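Local coordinates for tryptophan synthase alpha chain (Campylobacter jejuni, PDB 3THA), which probably cleaves indoleglycerol phosphate to indole and glyceraldehyde 3-phosphate, the alpha-subunit reaction in the last step of tryptophan biosynthesis, at residues I117-V122 and I142-L147; D43-V49 and K89-V95; Y169-S173 and L187-V191. All coordinates share one frame. Residues are numbered along the deposited sequence.

From the N terminus, contact 2 closes first, pairing segments 43-49 and 89-95 across 39 intervening residues that hold helices 60-70 and 75-83. Contact 1 follows, joining strands 117-121 and 143-148 over helix 131-140; contact 3 then folds helix 180-195 back on strand 168-171. The three loops run in series, neither nested nor crossed, round one parallel TIM barrel. Strands 90-94 and 117-121 are neighbours (C118 N to L91 O 2.9 Å, I121 N to F93 O 2.8 Å), as are 143-148 and 168-171 (T146 O to Y169 N 2.9 Å). Inside the barrel E46 of contact 2 touches I121 of contact 1 and Y169 of contact 3.

Contact 1. Residues I117-V122 and I142-L147; sequences ICALIV and IALITL
The two segments run parallel, their end-to-end directions 35° apart, with A119 level with A143 (CA-CA 4.7 Å), L120 with L144 (5.1 Å) and I121 with I145 (5.2 Å). Extended backbone prevails, but C118 (phi/psi -114/-10) departs from it. L120 supplies the two firm hydrogen bonds, its N donating to A143 O (2.9 Å) and its O accepting from I145 N (3.0 Å); A143 N to C118 O is weak at 3.5 Å. Beyond them a water continues the connection, accepting from V122 N (2.9 Å) and donating to I145 O (2.7 Å). A119 and A143 share one face, CB to CB 4.3 Å, and the small A119 leaves room for I145 (m, m), whose CD1 comes within 3.7 Å of A119 CB. I121 CG1 lies 4.0 Å from I145 CB. L120 (m, t) and L144 (t, p) occupy the other face, toward helix 131-140: L144 CD1 reaches L120 CB (4.1 Å) and V122 CG2 (3.9 Å), while L120 CG meets I142 CG2 at 3.9 Å. I142 CD1 presses tightly on I117 O (2.9 Å). I121 touches E46, the predicted proton acceptor, inside the barrel. Parallel strands 117-121 and 143-148, joined through helix 131-140, form a right-handed beta-alpha-beta unit, the repeat of the TIM barrel.

Contact 2. Residues D43-V49 and K89-V95; sequences DILELGV and KALVFMV
Two adjacent parallel strands of the TIM barrel, 44-48 and 90-94, pair here, their axes 4.4 Å apart at closest and crossing at -30°. I44 lies level with A90, L45 with L91, E46 with V92 and L47 with F93. L47, V92 and M94 (selenomethionine) lose the most surface. L47 N donates to V92 O at 2.6 Å, the shortest of the five bonds, and L47 O receives M94 N (3.1 Å); V92 N donates to L45 O (2.9 Å), L45 N to A90 O (2.8 Å) and A90 N to D43 O (3.3 Å). The L47 side chain (m, t) points outward to helix 75-83, its CB 4.1 Å from F93 CD1 and its CD1 4.5 Å from L91 CB. V92 (t) faces the interior, CG2 against I44 CG2 (4.0 Å) and CG1 4.4 Å from E46 CG. Also inside lies M94, extended (t, t, t): its SE stands 3.6 Å from OE1 of E46, the predicted proton acceptor.

Contact 3. Residues Y169-S173 and L187-V191; sequences YLLAS and LQDKV
Strand 169-171 and helix segment 187-191 run nearly antiparallel, their axes 10.3 Å apart at closest and 151° between their directions. The nearest backbone pairs are A172 with L187 (CA-CA 7.2 Å) and L170 with V191 (8.0 Å), so the gap is filled by side chains. L170, aimed at the helix, adopts t, p and spreads its methyls: CD2 meets both L187 CD2 and V191 CG2 at 3.8 Å, while CD1 lies 4.2 Å from K190 CG. L187 and V191 are one helical turn apart (V191 N to L187 O 2.8 Å), which lets them grip the same leucine methyl. L187 leaves its CA sideways, but its chi1 near -86° and chi2 near 150° bring CD2 back to the strand, 4.3 Å from A172 CB and 4.1 Å from L171 O. K190 starts toward the strand, then its t, p, t, t chain leads the amine away to T152 O and a salt bridge with E193. L171 (m, t) points away from the helix and packs on P54 of the second subunit. Helix 180-195 is the crossover of the beta-alpha-beta unit between strands 168-171 and 202-205 of the TIM barrel and packs on their outer face: L187 and V191 also lean on V204 and I202 of strand 202-205, and L170 on V148 of strand 143-148.

Contact 1. Residues I117-V122 and I142-L147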
loop_
_atom_site.group_PDB
_atom_site.type_symbol
_atom_site.label_atom_id
_atom_site.label_comp_id
_atom_site.label_asym_id
_atom_site.label_seq_id
_atom_site.Cartn_x
_atom_site.Cartn_y
_atom_site.Cartn_z
ATOM N N ILE B 117 -6.860 -15.425 -16.386
ATOM C CA ILE B 117 -6.011 -15.109 -15.249
ATOM C C ILE B 117 -5.557 -16.430 -14.599
ATOM O O ILE B 117 -6.373 -17.340 -14.361
ATOM C CB ILE B 117 -6.758 -14.246 -14.219
ATOM C CG1 ILE B 117 -7.353 -12.986 -14.894
ATOM C CG2 ILE B 117 -5.869 -13.993 -12.969
ATOM C CD1 ILE B 117 -6.402 -11.774 -15.116
ATOM N N CYS B 118 -4.261 -16.529 -14.310
ATOM C CA CYS B 118 -3.674 -17.790 -13.861
ATOM C C CYS B 118 -3.190 -17.713 -12.424
ATOM O O CYS B 118 -2.823 -18.741 -11.861
ATOM C CB CYS B 118 -2.509 -18.187 -14.787
ATOM S SG CYS B 118 -1.049 -17.149 -14.530
ATOM N N ALA B 119 -3.162 -16.507 -11.832
ATOM C CA ALA B 119 -2.684 -16.324 -10.445
ATOM C C ALA B 119 -3.102 -15.004 -9.818
ATOM O O ALA B 119 -3.294 -14.008 -10.522
ATOM C CB ALA B 119 -1.191 -16.432 -10.397
ATOM N N LEU B 120 -3.169 -14.971 -8.486
ATOM C CA LEU B 120 -3.477 -13.757 -7.760
ATOM C C LEU B 120 -2.362 -13.491 -6.806
ATOM O O LEU B 120 -1.874 -14.411 -6.170
ATOM C CB LEU B 120 -4.727 -13.939 -6.914
ATOM C CG LEU B 120 -5.964 -14.614 -7.515
ATOM C CD1 LEU B 120 -6.986 -14.858 -6.411
ATOM C CD2 LEU B 120 -6.587 -13.737 -8.590
ATOM N N ILE B 121 -1.968 -12.231 -6.689
ATOM C CA ILE B 121 -1.122 -11.772 -5.630
ATOM C C ILE B 121 -1.979 -10.800 -4.799
ATOM O O ILE B 121 -2.496 -9.815 -5.336
ATOM C CB ILE B 121 0.039 -10.970 -6.200
ATOM C CG1 ILE B 121 0.756 -11.754 -7.300
ATOM C CG2 ILE B 121 1.008 -10.500 -5.089
ATOM C CD1 ILE B 121 1.823 -10.955 -8.012
ATOM N N VAL B 122 -2.121 -11.041 -3.495
ATOM C CA VAL B 122 -2.942 -10.164 -2.658
ATOM C C VAL B 122 -2.047 -9.553 -1.590
ATOM O O VAL B 122 -1.677 -10.234 -0.607
ATOM C CB VAL B 122 -4.144 -10.901 -2.007
ATOM C CG1 VAL B 122 -5.078 -9.889 -1.380
ATOM C CG2 VAL B 122 -4.937 -11.786 -3.072
ATOM N N ILE B 142 -6.196 -21.906 -9.608
ATOM C CA ILE B 142 -5.589 -20.595 -9.657
ATOM C C ILE B 142 -4.629 -20.625 -8.495
ATOM O O ILE B 142 -4.948 -21.114 -7.410
ATOM C CB ILE B 142 -6.637 -19.492 -9.446
ATOM C CG1 ILE B 142 -7.367 -19.200 -10.742
ATOM C CG2 ILE B 142 -5.992 -18.235 -9.023
ATOM C CD1 ILE B 142 -6.734 -18.093 -11.556
ATOM N N ALA B 143 -3.433 -20.143 -8.733
ATOM C CA ALA B 143 -2.473 -20.067 -7.685
ATOM C C ALA B 143 -2.645 -18.751 -6.922
ATOM O O ALA B 143 -2.799 -17.674 -7.531
ATOM C CB ALA B 143 -1.076 -20.161 -8.285
ATOM N N LEU B 144 -2.608 -18.857 -5.593
ATOM C CA LEU B 144 -2.447 -17.722 -4.674
ATOM C C LEU B 144 -0.970 -17.592 -4.300
ATOM O O LEU B 144 -0.419 -18.456 -3.601
ATOM C CB LEU B 144 -3.274 -17.937 -3.390
ATOM C CG LEU B 144 -3.228 -16.721 -2.480
ATOM C CD1 LEU B 144 -3.786 -15.467 -3.244
ATOM C CD2 LEU B 144 -3.993 -16.925 -1.219
ATOM N N ILE B 145 -0.339 -16.520 -4.756
ATOM C CA ILE B 145 1.091 -16.445 -4.845
ATOM C C ILE B 145 1.646 -16.102 -3.486
ATOM O O ILE B 145 1.098 -15.245 -2.785
ATOM C CB ILE B 145 1.507 -15.385 -5.924
ATOM C CG1 ILE B 145 0.937 -15.726 -7.301
ATOM C CG2 ILE B 145 3.027 -15.112 -5.972
ATOM C CD1 ILE B 145 1.575 -16.948 -7.974
ATOM N N THR B 146 2.749 -16.773 -3.139
ATOM C CA THR B 146 3.362 -16.737 -1.832
ATOM C C THR B 146 4.531 -15.762 -1.826
ATOM O O THR B 146 5.429 -15.852 -2.690
ATOM C CB THR B 146 3.979 -18.134 -1.476
ATOM O OG1 THR B 146 3.001 -19.167 -1.597
ATOM C CG2 THR B 146 4.510 -18.160 -0.069
ATOM N N LEU B 147 4.566 -14.911 -0.800
ATOM C CA LEU B 147 5.568 -13.891 -0.672
ATOM C C LEU B 147 6.548 -14.246 0.378
ATOM O O LEU B 147 6.149 -14.692 1.438
ATOM C CB LEU B 147 4.915 -12.576 -0.255
ATOM C CG LEU B 147 4.445 -11.699 -1.396
ATOM C CD1 LEU B 147 3.536 -12.463 -2.406
ATOM C CD2 LEU B 147 3.731 -10.531 -0.794
HETATM O O HOH W 1 -0.344 -12.968 -2.324
#

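Contact 2. Residues D43-V49 and K89-V95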
loop_
_atom_site.group_PDB
_atom_site.type_symbol
_atom_site.label_atom_id
_atom_site.label_comp_id
_atom_site.label_asym_id
_atom_site.label_seq_id
_atom_site.Cartn_x
_atom_site.Cartn_y
_atom_site.Cartn_z
ATOM N N ASP B 43 6.901 -11.400 -20.217
ATOM C CA ASP B 43 6.450 -12.784 -20.244
ATOM C C ASP B 43 5.210 -12.961 -19.369
ATOM O O ASP B 43 4.313 -13.747 -19.705
ATOM C CB ASP B 43 7.555 -13.709 -19.741
ATOM C CG ASP B 43 8.807 -13.647 -20.594
ATOM O OD1 ASP B 43 8.686 -13.623 -21.843
ATOM O OD2 ASP B 43 9.919 -13.647 -20.020
ATOM N N ILE B 44 5.168 -12.243 -18.246
ATOM C CA ILE B 44 4.066 -12.333 -17.310
ATOM C C ILE B 44 3.696 -10.928 -16.906
ATOM O O ILE B 44 4.543 -10.204 -16.419
ATOM C CB ILE B 44 4.506 -13.093 -16.051
ATOM C CG1 ILE B 44 5.076 -14.425 -16.462
ATOM C CG2 ILE B 44 3.352 -13.221 -15.009
ATOM C CD1 ILE B 44 5.983 -15.011 -15.464
ATOM N N LEU B 45 2.431 -10.557 -17.079
ATOM C CA LEU B 45 1.972 -9.268 -16.630
ATOM C C LEU B 45 1.141 -9.344 -15.380
ATOM O O LEU B 45 0.183 -10.165 -15.306
ATOM C CB LEU B 45 1.141 -8.610 -17.718
ATOM C CG LEU B 45 0.741 -7.174 -17.430
ATOM C CD1 LEU B 45 1.991 -6.297 -17.463
ATOM C CD2 LEU B 45 -0.328 -6.700 -18.462
ATOM N N GLU B 46 1.452 -8.475 -14.414
ATOM C CA GLU B 46 0.598 -8.329 -13.238
ATOM C C GLU B 46 -0.368 -7.156 -13.412
ATOM O O GLU B 46 0.023 -6.067 -13.797
ATOM C CB GLU B 46 1.435 -8.140 -11.968
ATOM C CG GLU B 46 2.526 -9.217 -11.775
ATOM C CD GLU B 46 3.462 -8.932 -10.593
ATOM O OE1 GLU B 46 3.456 -7.796 -10.101
ATOM O OE2 GLU B 46 4.231 -9.836 -10.186
ATOM N N LEU B 47 -1.631 -7.382 -13.112
ATOM C CA LEU B 47 -2.635 -6.403 -13.423
ATOM C C LEU B 47 -3.166 -5.845 -12.110
ATOM O O LEU B 47 -3.940 -6.520 -11.417
ATOM C CB LEU B 47 -3.779 -7.044 -14.218
ATOM C CG LEU B 47 -3.531 -7.827 -15.512
ATOM C CD1 LEU B 47 -4.858 -8.372 -16.036
ATOM C CD2 LEU B 47 -2.928 -6.921 -16.526
ATOM N N GLY B 48 -2.722 -4.633 -11.764
ATOM C CA GLY B 48 -3.236 -3.964 -10.605
ATOM C C GLY B 48 -4.607 -3.426 -10.917
ATOM O O GLY B 48 -4.791 -2.735 -11.935
ATOM N N VAL B 49 -5.599 -3.723 -10.086
ATOM C CA VAL B 49 -6.827 -2.978 -10.262
ATOM C C VAL B 49 -6.857 -1.884 -9.201
ATOM O O VAL B 49 -5.842 -1.689 -8.475
ATOM C CB VAL B 49 -8.082 -3.839 -10.308
ATOM C CG1 VAL B 49 -9.273 -3.002 -10.780
ATOM C CG2 VAL B 49 -7.888 -5.031 -11.281
ATOM N N LYS B 89 0.579 -14.280 -23.334
ATOM C CA LYS B 89 1.330 -14.104 -22.091
ATOM C C LYS B 89 0.484 -14.376 -20.848
ATOM O O LYS B 89 -0.744 -14.374 -20.910
ATOM C CB LYS B 89 1.924 -12.704 -22.037
ATOM C CG LYS B 89 2.698 -12.333 -23.300
ATOM C CD LYS B 89 4.022 -13.009 -23.301
ATOM C CE LYS B 89 4.700 -12.827 -24.630
ATOM N NZ LYS B 89 4.855 -11.389 -24.917
ATOM N N ALA B 90 1.148 -14.635 -19.726
ATOM C CA ALA B 90 0.458 -14.911 -18.471
ATOM C C ALA B 90 -0.095 -13.641 -17.844
ATOM O O ALA B 90 0.642 -12.643 -17.681
ATOM C CB ALA B 90 1.378 -15.633 -17.483
ATOM N N LEU B 91 -1.370 -13.707 -17.455
ATOM C CA LEU B 91 -2.048 -12.637 -16.751
ATOM C C LEU B 91 -2.271 -12.985 -15.262
ATOM O O LEU B 91 -2.822 -14.036 -14.922
ATOM C CB LEU B 91 -3.360 -12.319 -17.459
ATOM C CG LEU B 91 -3.200 -11.893 -18.930
ATOM C CD1 LEU B 91 -4.543 -11.662 -19.592
ATOM C CD2 LEU B 91 -2.285 -10.633 -19.065
ATOM N N VAL B 92 -1.805 -12.097 -14.391
ATOM C CA VAL B 92 -1.849 -12.290 -12.956
ATOM C C VAL B 92 -2.483 -11.043 -12.298
ATOM O O VAL B 92 -2.010 -9.922 -12.495
ATOM C CB VAL B 92 -0.411 -12.511 -12.389
ATOM C CG1 VAL B 92 -0.389 -12.408 -10.865
ATOM C CG2 VAL B 92 0.092 -13.886 -12.793
ATOM N N PHE B 93 -3.567 -11.235 -11.545
ATOM C CA PHE B 93 -4.101 -10.155 -10.748
ATOM C C PHE B 93 -3.203 -9.841 -9.576
ATOM O O PHE B 93 -2.668 -10.727 -8.920
ATOM C CB PHE B 93 -5.485 -10.474 -10.228
ATOM C CG PHE B 93 -6.575 -10.129 -11.172
ATOM C CD1 PHE B 93 -6.534 -8.949 -11.909
ATOM C CD2 PHE B 93 -7.657 -10.970 -11.318
ATOM C CE1 PHE B 93 -7.550 -8.619 -12.790
ATOM C CE2 PHE B 93 -8.689 -10.663 -12.222
ATOM C CZ PHE B 93 -8.637 -9.488 -12.941
HETATM N N MSE B 94 -3.028 -8.562 -9.315
HETATM C CA MSE B 94 -2.510 -8.116 -8.052
HETATM C C MSE B 94 -3.537 -7.096 -7.591
HETATM O O MSE B 94 -3.642 -6.039 -8.153
HETATM C CB MSE B 94 -1.118 -7.536 -8.226
HETATM C CG MSE B 94 -0.542 -6.847 -7.046
HETATM SE SE MSE B 94 1.391 -7.004 -7.275
HETATM C CE MSE B 94 1.991 -5.828 -5.928
ATOM N N VAL B 95 -4.337 -7.470 -6.603
ATOM C CA VAL B 95 -5.364 -6.618 -6.029
ATOM C C VAL B 95 -5.329 -6.759 -4.513
ATOM O O VAL B 95 -4.875 -7.750 -3.991
ATOM C CB VAL B 95 -6.804 -7.061 -6.504
ATOM C CG1 VAL B 95 -7.007 -6.784 -7.973
ATOM C CG2 VAL B 95 -7.043 -8.517 -6.225
#

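Contact 3. Residues Y169-S173 and L187-V191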
loop_
_atom_site.group_PDB
_atom_site.type_symbol
_atom_site.label_atom_id
_atom_site.label_comp_id
_atom_site.label_asym_id
_atom_site.label_seq_id
_atom_site.Cartn_x
_atom_site.Cartn_y
_atom_site.Cartn_z
ATOM N N TYR B 169 7.407 -15.291 -4.716
ATOM C CA TYR B 169 7.645 -13.880 -4.856
ATOM C C TYR B 169 8.613 -13.542 -3.761
ATOM O O TYR B 169 8.204 -13.343 -2.607
ATOM C CB TYR B 169 6.346 -13.120 -4.661
ATOM C CG TYR B 169 6.291 -11.693 -5.231
ATOM C CD1 TYR B 169 7.321 -10.774 -4.995
ATOM C CD2 TYR B 169 5.194 -11.268 -5.984
ATOM C CE1 TYR B 169 7.276 -9.486 -5.517
ATOM C CE2 TYR B 169 5.154 -9.964 -6.536
ATOM C CZ TYR B 169 6.187 -9.083 -6.270
ATOM O OH TYR B 169 6.152 -7.783 -6.762
ATOM N N LEU B 170 9.898 -13.507 -4.114
ATOM C CA LEU B 170 10.960 -13.032 -3.241
ATOM C C LEU B 170 11.122 -11.496 -3.244
ATOM O O LEU B 170 11.685 -10.927 -4.179
ATOM C CB LEU B 170 12.298 -13.682 -3.598
ATOM C CG LEU B 170 13.408 -13.293 -2.610
ATOM C CD1 LEU B 170 12.983 -13.438 -1.102
ATOM C CD2 LEU B 170 14.671 -14.052 -2.858
ATOM N N LEU B 171 10.654 -10.830 -2.195
ATOM C CA LEU B 171 10.900 -9.408 -2.062
ATOM C C LEU B 171 12.383 -9.208 -1.862
ATOM O O LEU B 171 13.089 -10.103 -1.388
ATOM C CB LEU B 171 10.101 -8.798 -0.911
ATOM C CG LEU B 171 8.600 -9.044 -1.044
ATOM C CD1 LEU B 171 7.850 -8.549 0.151
ATOM C CD2 LEU B 171 8.069 -8.395 -2.281
ATOM N N ALA B 172 12.865 -8.051 -2.280
ATOM C CA ALA B 172 14.247 -7.725 -2.132
ATOM C C ALA B 172 14.270 -6.717 -0.997
ATOM O O ALA B 172 13.250 -6.077 -0.704
ATOM C CB ALA B 172 14.769 -7.142 -3.419
ATOM N N SER B 173 15.396 -6.633 -0.307
ATOM C CA SER B 173 15.524 -5.728 0.811
ATOM C C SER B 173 16.363 -4.575 0.368
ATOM O O SER B 173 17.142 -4.692 -0.591
ATOM C CB SER B 173 16.237 -6.397 1.964
ATOM O OG SER B 173 15.546 -7.553 2.345
ATOM N N LEU B 187 20.711 -12.159 -1.291
ATOM C CA LEU B 187 19.566 -12.629 -2.062
ATOM C C LEU B 187 19.812 -13.997 -2.661
ATOM O O LEU B 187 18.953 -14.884 -2.585
ATOM C CB LEU B 187 19.214 -11.639 -3.200
ATOM C CG LEU B 187 18.291 -10.478 -2.839
ATOM C CD1 LEU B 187 18.624 -9.281 -3.712
ATOM C CD2 LEU B 187 16.821 -10.869 -2.982
ATOM N N GLN B 188 20.972 -14.162 -3.276
ATOM C CA GLN B 188 21.373 -15.464 -3.763
ATOM C C GLN B 188 21.400 -16.519 -2.653
ATOM O O GLN B 188 21.158 -17.710 -2.928
ATOM C CB GLN B 188 22.721 -15.373 -4.465
ATOM C CG GLN B 188 22.617 -15.014 -5.945
ATOM C CD GLN B 188 23.971 -14.847 -6.606
ATOM O OE1 GLN B 188 24.881 -14.221 -6.054
ATOM N NE2 GLN B 188 24.110 -15.399 -7.795
ATOM N N ASP B 189 21.674 -16.086 -1.412
ATOM C CA ASP B 189 21.544 -16.985 -0.251
ATOM C C ASP B 189 20.110 -17.351 -0.017
ATOM O O ASP B 189 19.799 -18.520 0.190
ATOM C CB ASP B 189 22.088 -16.371 1.034
ATOM C CG ASP B 189 23.511 -16.805 1.332
ATOM O OD1 ASP B 189 24.367 -16.723 0.422
ATOM O OD2 ASP B 189 23.763 -17.238 2.482
ATOM N N LYS B 190 19.224 -16.361 -0.054
ATOM C CA LYS B 190 17.826 -16.653 0.229
ATOM C C LYS B 190 17.197 -17.554 -0.852
ATOM O O LYS B 190 16.415 -18.475 -0.540
ATOM C CB LYS B 190 17.023 -15.374 0.478
ATOM C CG LYS B 190 15.694 -15.621 1.169
ATOM C CD LYS B 190 15.983 -16.137 2.592
ATOM C CE LYS B 190 14.727 -16.244 3.407
ATOM N NZ LYS B 190 15.044 -16.594 4.787
ATOM N N VAL B 191 17.568 -17.313 -2.104
ATOM C CA VAL B 191 17.166 -18.151 -3.238
ATOM C C VAL B 191 17.572 -19.621 -3.076
ATOM O O VAL B 191 16.714 -20.510 -3.150
ATOM C CB VAL B 191 17.713 -17.560 -4.574
ATOM C CG1 VAL B 191 17.755 -18.601 -5.669
ATOM C CG2 VAL B 191 16.887 -16.328 -4.983
#